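Local coordinates for protein CbbY (Rhodobacter sphaeroides, PDB 4UAS) that dephosphorylates xylulose-1,5-bisphosphate, a potent inhibitor of Rubisco, as a selective magnesium-dependent sugar phosphatase of the haloacid dehalogenase (HAD) superfamily, at residues A[171-176]-A[189-195]; A[176-181]-A[199-205]. All coordinates share one frame; numbering follows the deposited sequence. Where two conformers were deposited one is given.

Interaction 1. Residues A[171-176]-A[189-195]; sequences AVALED and LRCIVSP. With MG (magnesium ion), chain D.
Ala173 O takes the amide of Ile192 at 2.9 Å and also meets the CA-H of Cys191. The amide of Ala173 in turn gives to Arg190 O, and Glu175 repeats the pattern, its N giving to Ile192 O while its O accepts from Ser194 N at 3.0 Å. These four bonds join parallel neighbours in the Rossmann-like sheet of the HAD fold, strands 171-175 and 190-193, the two ends of a beta-alpha-beta unit. At the start of the pair water replaces direct bonding: one molecule links Ala171 O to Arg190 N, a second links the same carbonyl oxygen to Arg190 NH2, which also donates to Leu223 O. On one face Val172 CG2 meets Ile192 CG1 at 4.0 Å. On the other, Cys191 SG lies 3.7 Å from Glu175 CB, under helix 178-186. Beyond that CB a bend at chi2 (-74°) carries the glutamate carboxylate away from the neighbouring strand, where OE2 forms a salt bridge with Lys151 and a hydrogen bond with Tyr157; OE1 accepts from a magnesium-bound water at 2.6 Å. Asp176, just past the strand end, rests CB 3.4 Å from Ser194 O and binds magnesium through OD1, together with Asp8 OD2 and the backbone O of Asp10.

Interaction 2. Residues A[176-181]-A[199-205]; sequences DSLNGL and TRHEEFA. With MG (magnesium ion), chain D.
Asp176 O accepts the hydroxyl of Thr199 at 2.7 Å, the donor tilted 23° from the carbonyl plane, where the turn leading into helix 178-186 of the HAD fold meets the loop before strand 209-210. The same OG1 receives a hydrogen from a water that also donates to Asp176 OD2, holding the backbone of this metal ligand directly and its carboxylate through water. Ser177 is the N-cap: its OG, set between the backbone N and the carbonyl carbon (chi1 74°), accepts from Gly180 N at 3.1 Å and also bonds a magnesium-bound water. Its CB packs 3.7 Å from Thr199 CG2. At Leu178 the first-turn N-H reaches Glu202 OE1 at 2.8 Å, coming from above the carboxylate plane, and the carboxylate probably interacts favourably with the positive end of the helix dipole. Replacing Glu202 by an alanine is likely to leave Leu178 N without its carboxylate acceptor, and the water bridging Asn179 N to the lost carboxylate without one partner. The Phe204 ring comes in by its edge, CE1 3.7 Å from Ser177 C in the ring plane. One turn on, Leu181 CD2 touches Phe204 CB at 4.1 Å and Ala205 O at 3.6 Å.

In the fold
Interaction 1 is buried in the sheet, whereas interaction 2 lies just beyond the C-terminal ends of these strands, partly open to solvent. The first joins two neighbouring strands through regular backbone bonds and mostly apolar side chains; the second has no strand pairing and relies on side chains, with a hydroxyl, a carboxylate and an aromatic edge closing a loop over a helix start. Asp176 belongs to both, and two magnesium-bound waters are common to both, one of them held by Glu175 and Ser177. Helix 178-186 connects the strands of interaction 1, and Leu181 packs on Cys191. Phe204 lies against Val193, carrying the apolar face of strand 190-193 into the loop of interaction 2.

Interaction 1. Residues A[171-176]-A[189-195]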
loop_
_atom_site.group_PDB
_atom_site.type_symbol
_atom_site.label_atom_id
_atom_site.label_comp_id
_atom_site.label_asym_id
_atom_site.label_seq_id
_atom_site.Cartn_x
_atom_site.Cartn_y
_atom_site.Cartn_z
ATOM N N ALA A 171 7.297 13.780 -11.456
ATOM C CA ALA A 171 6.932 12.446 -10.980
ATOM C C ALA A 171 5.435 12.338 -10.910
ATOM O O ALA A 171 4.708 13.305 -11.100
ATOM C CB ALA A 171 7.617 12.182 -9.667
ATOM N N VAL A 172 4.962 11.128 -10.610
ATOM C CA VAL A 172 3.522 10.861 -10.526
ATOM C C VAL A 172 3.398 9.694 -9.541
ATOM O O VAL A 172 4.236 8.819 -9.486
ATOM C CB VAL A 172 2.915 10.556 -11.894
ATOM C CG1 VAL A 172 3.558 9.328 -12.474
ATOM C CG2 VAL A 172 1.409 10.502 -11.867
ATOM N N ALA A 173 2.264 9.677 -8.804
ATOM C CA ALA A 173 1.900 8.611 -7.895
ATOM C C ALA A 173 0.671 7.861 -8.379
ATOM O O ALA A 173 -0.248 8.467 -8.937
ATOM C CB ALA A 173 1.590 9.167 -6.508
ATOM N N LEU A 174 0.664 6.559 -8.119
ATOM C CA LEU A 174 -0.530 5.694 -8.309
ATOM C C LEU A 174 -0.999 5.246 -6.947
ATOM O O LEU A 174 -0.234 4.761 -6.109
ATOM C CB LEU A 174 -0.237 4.473 -9.141
ATOM C CG LEU A 174 -0.260 4.641 -10.637
ATOM C CD1 LEU A 174 0.696 5.620 -11.135
ATOM C CD2 LEU A 174 -0.125 3.314 -11.309
ATOM N N GLU A 175 -2.299 5.453 -6.691
ATOM C CA GLU A 175 -2.930 5.224 -5.390
ATOM C C GLU A 175 -4.310 4.613 -5.573
ATOM O O GLU A 175 -4.895 4.606 -6.643
ATOM C CB GLU A 175 -3.083 6.558 -4.632
ATOM C CG GLU A 175 -1.830 6.916 -3.836
ATOM C CD GLU A 175 -1.649 6.092 -2.589
ATOM O OE1 GLU A 175 -2.554 5.247 -2.309
ATOM O OE2 GLU A 175 -0.621 6.314 -1.910
ATOM N N ASP A 176 -4.870 4.087 -4.445
ATOM C CA ASP A 176 -6.164 3.501 -4.410
ATOM C C ASP A 176 -7.078 4.077 -3.360
ATOM O O ASP A 176 -8.259 3.689 -3.324
ATOM C CB ASP A 176 -6.130 1.978 -4.212
ATOM C CG ASP A 176 -5.775 1.648 -2.771
ATOM O OD1 ASP A 176 -4.724 2.156 -2.351
ATOM O OD2 ASP A 176 -6.480 0.899 -2.065
ATOM N N LEU A 189 2.724 15.856 -5.711
ATOM C CA LEU A 189 2.643 14.913 -6.825
ATOM C C LEU A 189 1.265 14.912 -7.452
ATOM O O LEU A 189 0.241 14.874 -6.777
ATOM C CB LEU A 189 2.911 13.481 -6.275
ATOM C CG LEU A 189 4.352 13.246 -5.842
ATOM C CD1 LEU A 189 4.436 12.037 -4.985
ATOM C CD2 LEU A 189 5.243 13.107 -7.044
ATOM N N ARG A 190 1.275 14.856 -8.759
ATOM C CA ARG A 190 0.107 14.380 -9.473
ATOM C C ARG A 190 -0.173 12.938 -9.095
ATOM O O ARG A 190 0.740 12.154 -8.827
ATOM C CB ARG A 190 0.284 14.544 -10.943
ATOM C CG ARG A 190 0.220 16.099 -11.349
ATOM C CD ARG A 190 0.190 16.416 -12.813
ATOM N NE ARG A 190 1.299 15.673 -13.430
ATOM C CZ ARG A 190 1.209 14.603 -14.223
ATOM N NH1 ARG A 190 0.014 14.035 -14.398
ATOM N NH2 ARG A 190 2.324 14.040 -14.732
ATOM N N CYS A 191 -1.451 12.582 -9.067
ATOM C CA CYS A 191 -1.831 11.283 -8.514
ATOM C C CYS A 191 -3.011 10.702 -9.335
ATOM O O CYS A 191 -4.009 11.363 -9.554
ATOM C CB CYS A 191 -2.234 11.448 -7.056
ATOM S SG CYS A 191 -2.648 9.891 -6.222
ATOM N N ILE A 192 -2.763 9.490 -9.818
ATOM C CA ILE A 192 -3.763 8.661 -10.525
ATOM C C ILE A 192 -4.338 7.675 -9.527
ATOM O O ILE A 192 -3.585 6.910 -8.946
ATOM C CB ILE A 192 -3.068 7.814 -11.574
ATOM C CG1 ILE A 192 -2.134 8.659 -12.445
ATOM C CG2 ILE A 192 -4.128 7.094 -12.393
ATOM C CD1 ILE A 192 -2.828 9.819 -13.093
ATOM N N VAL A 193 -5.668 7.703 -9.357
ATOM C CA VAL A 193 -6.347 6.839 -8.442
ATOM C C VAL A 193 -7.139 5.773 -9.200
ATOM O O VAL A 193 -7.912 6.117 -10.097
ATOM C CB VAL A 193 -7.245 7.617 -7.465
ATOM C CG1 VAL A 193 -8.045 6.670 -6.590
ATOM C CG2 VAL A 193 -6.451 8.583 -6.624
ATOM N N SER A 194 -7.061 4.530 -8.744
ATOM C CA SER A 194 -8.025 3.481 -9.135
ATOM C C SER A 194 -8.443 2.767 -7.878
ATOM O O SER A 194 -7.630 2.091 -7.248
ATOM C CB SER A 194 -7.474 2.492 -10.116
ATOM O OG SER A 194 -8.517 1.572 -10.510
ATOM N N PRO A 195 -9.704 2.949 -7.418
ATOM C CA PRO A 195 -10.118 2.323 -6.149
ATOM C C PRO A 195 -10.332 0.852 -6.248
ATOM O O PRO A 195 -10.316 0.266 -7.324
ATOM C CB PRO A 195 -11.370 3.074 -5.770
ATOM C CG PRO A 195 -11.900 3.493 -7.013
ATOM C CD PRO A 195 -10.796 3.733 -8.045
HETATM MG MG MG D . -3.353 1.629 -0.769
HETATM O O HOH W 1 3.601 15.683 -10.243
HETATM O O HOH W 2 4.671 14.901 -13.574
HETATM O O HOH W 3 -3.354 3.790 -0.276
HETATM O O HOH W 4 -4.963 1.325 0.371
#

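Interaction 2. Residues A[176-181]-A[199-205]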
loop_
_atom_site.group_PDB
_atom_site.type_symbol
_atom_site.label_atom_id
_atom_site.label_comp_id
_atom_site.label_asym_id
_atom_site.label_seq_id
_atom_site.Cartn_x
_atom_site.Cartn_y
_atom_site.Cartn_z
ATOM N N ASP A 176 -4.870 4.087 -4.445
ATOM C CA ASP A 176 -6.164 3.501 -4.410
ATOM C C ASP A 176 -7.078 4.077 -3.360
ATOM O O ASP A 176 -8.259 3.689 -3.324
ATOM C CB ASP A 176 -6.130 1.978 -4.212
ATOM C CG ASP A 176 -5.775 1.648 -2.771
ATOM O OD1 ASP A 176 -4.724 2.156 -2.351
ATOM O OD2 ASP A 176 -6.480 0.899 -2.065
ATOM N N SER A 177 -6.615 4.924 -2.446
ATOM C CA SER A 177 -7.358 5.363 -1.300
ATOM C C SER A 177 -7.239 6.829 -1.104
ATOM O O SER A 177 -6.289 7.487 -1.584
ATOM C CB SER A 177 -6.883 4.660 -0.039
ATOM O OG SER A 177 -5.619 5.168 0.392
ATOM N N LEU A 178 -8.160 7.410 -0.351
ATOM C CA LEU A 178 -8.161 8.824 -0.040
ATOM C C LEU A 178 -6.960 9.210 0.825
ATOM O O LEU A 178 -6.334 10.232 0.554
ATOM C CB LEU A 178 -9.463 9.253 0.570
ATOM C CG LEU A 178 -9.601 10.705 0.962
ATOM C CD1 LEU A 178 -9.336 11.643 -0.236
ATOM C CD2 LEU A 178 -10.959 10.985 1.572
ATOM N N ASN A 179 -6.626 8.422 1.815
ATOM C CA ASN A 179 -5.441 8.713 2.579
ATOM C C ASN A 179 -4.209 8.782 1.689
ATOM O O ASN A 179 -3.309 9.612 1.899
ATOM C CB ASN A 179 -5.220 7.707 3.673
ATOM C CG ASN A 179 -6.081 7.851 4.900
ATOM O OD1 ASN A 179 -6.414 6.782 5.581
ATOM N ND2 ASN A 179 -6.408 9.000 5.249
ATOM N N GLY A 180 -4.149 7.878 0.734
ATOM C CA GLY A 180 -3.018 7.849 -0.205
ATOM C C GLY A 180 -2.964 9.068 -1.141
ATOM O O GLY A 180 -1.917 9.666 -1.335
ATOM N N LEU A 181 -4.129 9.412 -1.686
ATOM C CA LEU A 181 -4.254 10.599 -2.523
ATOM C C LEU A 181 -3.790 11.812 -1.786
ATOM O O LEU A 181 -3.044 12.657 -2.282
ATOM C CB LEU A 181 -5.693 10.725 -3.013
ATOM C CG LEU A 181 -6.040 12.030 -3.727
ATOM C CD1 LEU A 181 -5.262 12.242 -5.003
ATOM C CD2 LEU A 181 -7.512 12.059 -4.019
ATOM N N THR A 199 -12.240 0.810 -0.869
ATOM C CA THR A 199 -12.131 2.257 -1.060
ATOM C C THR A 199 -13.100 2.855 -2.054
ATOM O O THR A 199 -13.097 4.049 -2.238
ATOM C CB THR A 199 -10.711 2.665 -1.377
ATOM O OG1 THR A 199 -10.365 2.068 -2.637
ATOM C CG2 THR A 199 -9.750 2.301 -0.272
ATOM N N ARG A 200 -13.901 2.024 -2.679
ATOM C CA ARG A 200 -14.769 2.501 -3.722
ATOM C C ARG A 200 -15.791 3.566 -3.285
ATOM O O ARG A 200 -16.211 4.405 -4.096
ATOM C CB ARG A 200 -15.476 1.362 -4.404
ATOM C CG ARG A 200 -15.775 1.748 -5.834
ATOM C CD ARG A 200 -16.380 0.550 -6.477
ATOM N NE ARG A 200 -15.540 -0.678 -6.474
ATOM C CZ ARG A 200 -14.501 -0.822 -7.270
ATOM N NH1 ARG A 200 -13.818 -1.951 -7.237
ATOM N NH2 ARG A 200 -14.155 0.143 -8.027
ATOM N N HIS A 201 -16.136 3.531 -1.992
ATOM C CA HIS A 201 -17.092 4.461 -1.405
ATOM C C HIS A 201 -16.471 5.844 -1.208
ATOM O O HIS A 201 -17.194 6.808 -0.835
ATOM C CB HIS A 201 -17.618 3.922 -0.080
ATOM C CG HIS A 201 -16.569 3.873 0.986
ATOM N ND1 HIS A 201 -15.607 2.891 1.049
ATOM C CD2 HIS A 201 -16.322 4.705 2.009
ATOM C CE1 HIS A 201 -14.804 3.090 2.057
ATOM N NE2 HIS A 201 -15.212 4.204 2.650
ATOM N N GLU A 202 -15.145 5.959 -1.268
ATOM C CA GLU A 202 -14.468 7.219 -0.970
ATOM C C GLU A 202 -14.628 8.224 -2.101
ATOM O O GLU A 202 -14.966 7.887 -3.234
ATOM C CB GLU A 202 -12.997 6.995 -0.655
ATOM C CG GLU A 202 -12.765 6.113 0.592
ATOM C CD GLU A 202 -11.309 5.876 0.884
ATOM O OE1 GLU A 202 -10.483 5.898 -0.013
ATOM O OE2 GLU A 202 -10.974 5.700 2.091
ATOM N N GLU A 203 -14.425 9.499 -1.773
ATOM C CA GLU A 203 -14.409 10.557 -2.770
ATOM C C GLU A 203 -12.986 10.988 -3.017
ATOM O O GLU A 203 -12.190 11.020 -2.113
ATOM C CB GLU A 203 -15.236 11.715 -2.344
ATOM C CG GLU A 203 -16.787 11.448 -2.390
ATOM C CD GLU A 203 -17.598 12.686 -2.389
ATOM O OE1 GLU A 203 -18.309 12.893 -3.404
ATOM O OE2 GLU A 203 -17.515 13.427 -1.383
ATOM N N PHE A 204 -12.672 11.214 -4.265
ATOM C CA PHE A 204 -11.313 11.453 -4.685
ATOM C C PHE A 204 -11.092 12.798 -5.350
ATOM O O PHE A 204 -10.517 12.919 -6.403
ATOM C CB PHE A 204 -10.868 10.308 -5.620
ATOM C CG PHE A 204 -10.904 8.973 -4.964
ATOM C CD1 PHE A 204 -9.970 8.631 -4.012
ATOM C CD2 PHE A 204 -11.904 8.050 -5.245
ATOM C CE1 PHE A 204 -10.019 7.384 -3.404
ATOM C CE2 PHE A 204 -11.971 6.812 -4.616
ATOM C CZ PHE A 204 -11.007 6.454 -3.708
ATOM N N ALA A 205 -11.552 13.840 -4.679
ATOM C CA ALA A 205 -11.385 15.180 -5.160
ATOM C C ALA A 205 -9.922 15.513 -5.369
ATOM O O ALA A 205 -9.070 15.283 -4.510
ATOM C CB ALA A 205 -12.052 16.184 -4.184
HETATM MG MG MG D . -3.353 1.629 -0.769
HETATM O O HOH W 5 -8.741 -0.345 -2.536
HETATM O O HOH W 4 -4.963 1.325 0.371
HETATM O O HOH W 3 -3.354 3.790 -0.276
HETATM O O HOH W 6 -8.438 6.386 2.950
#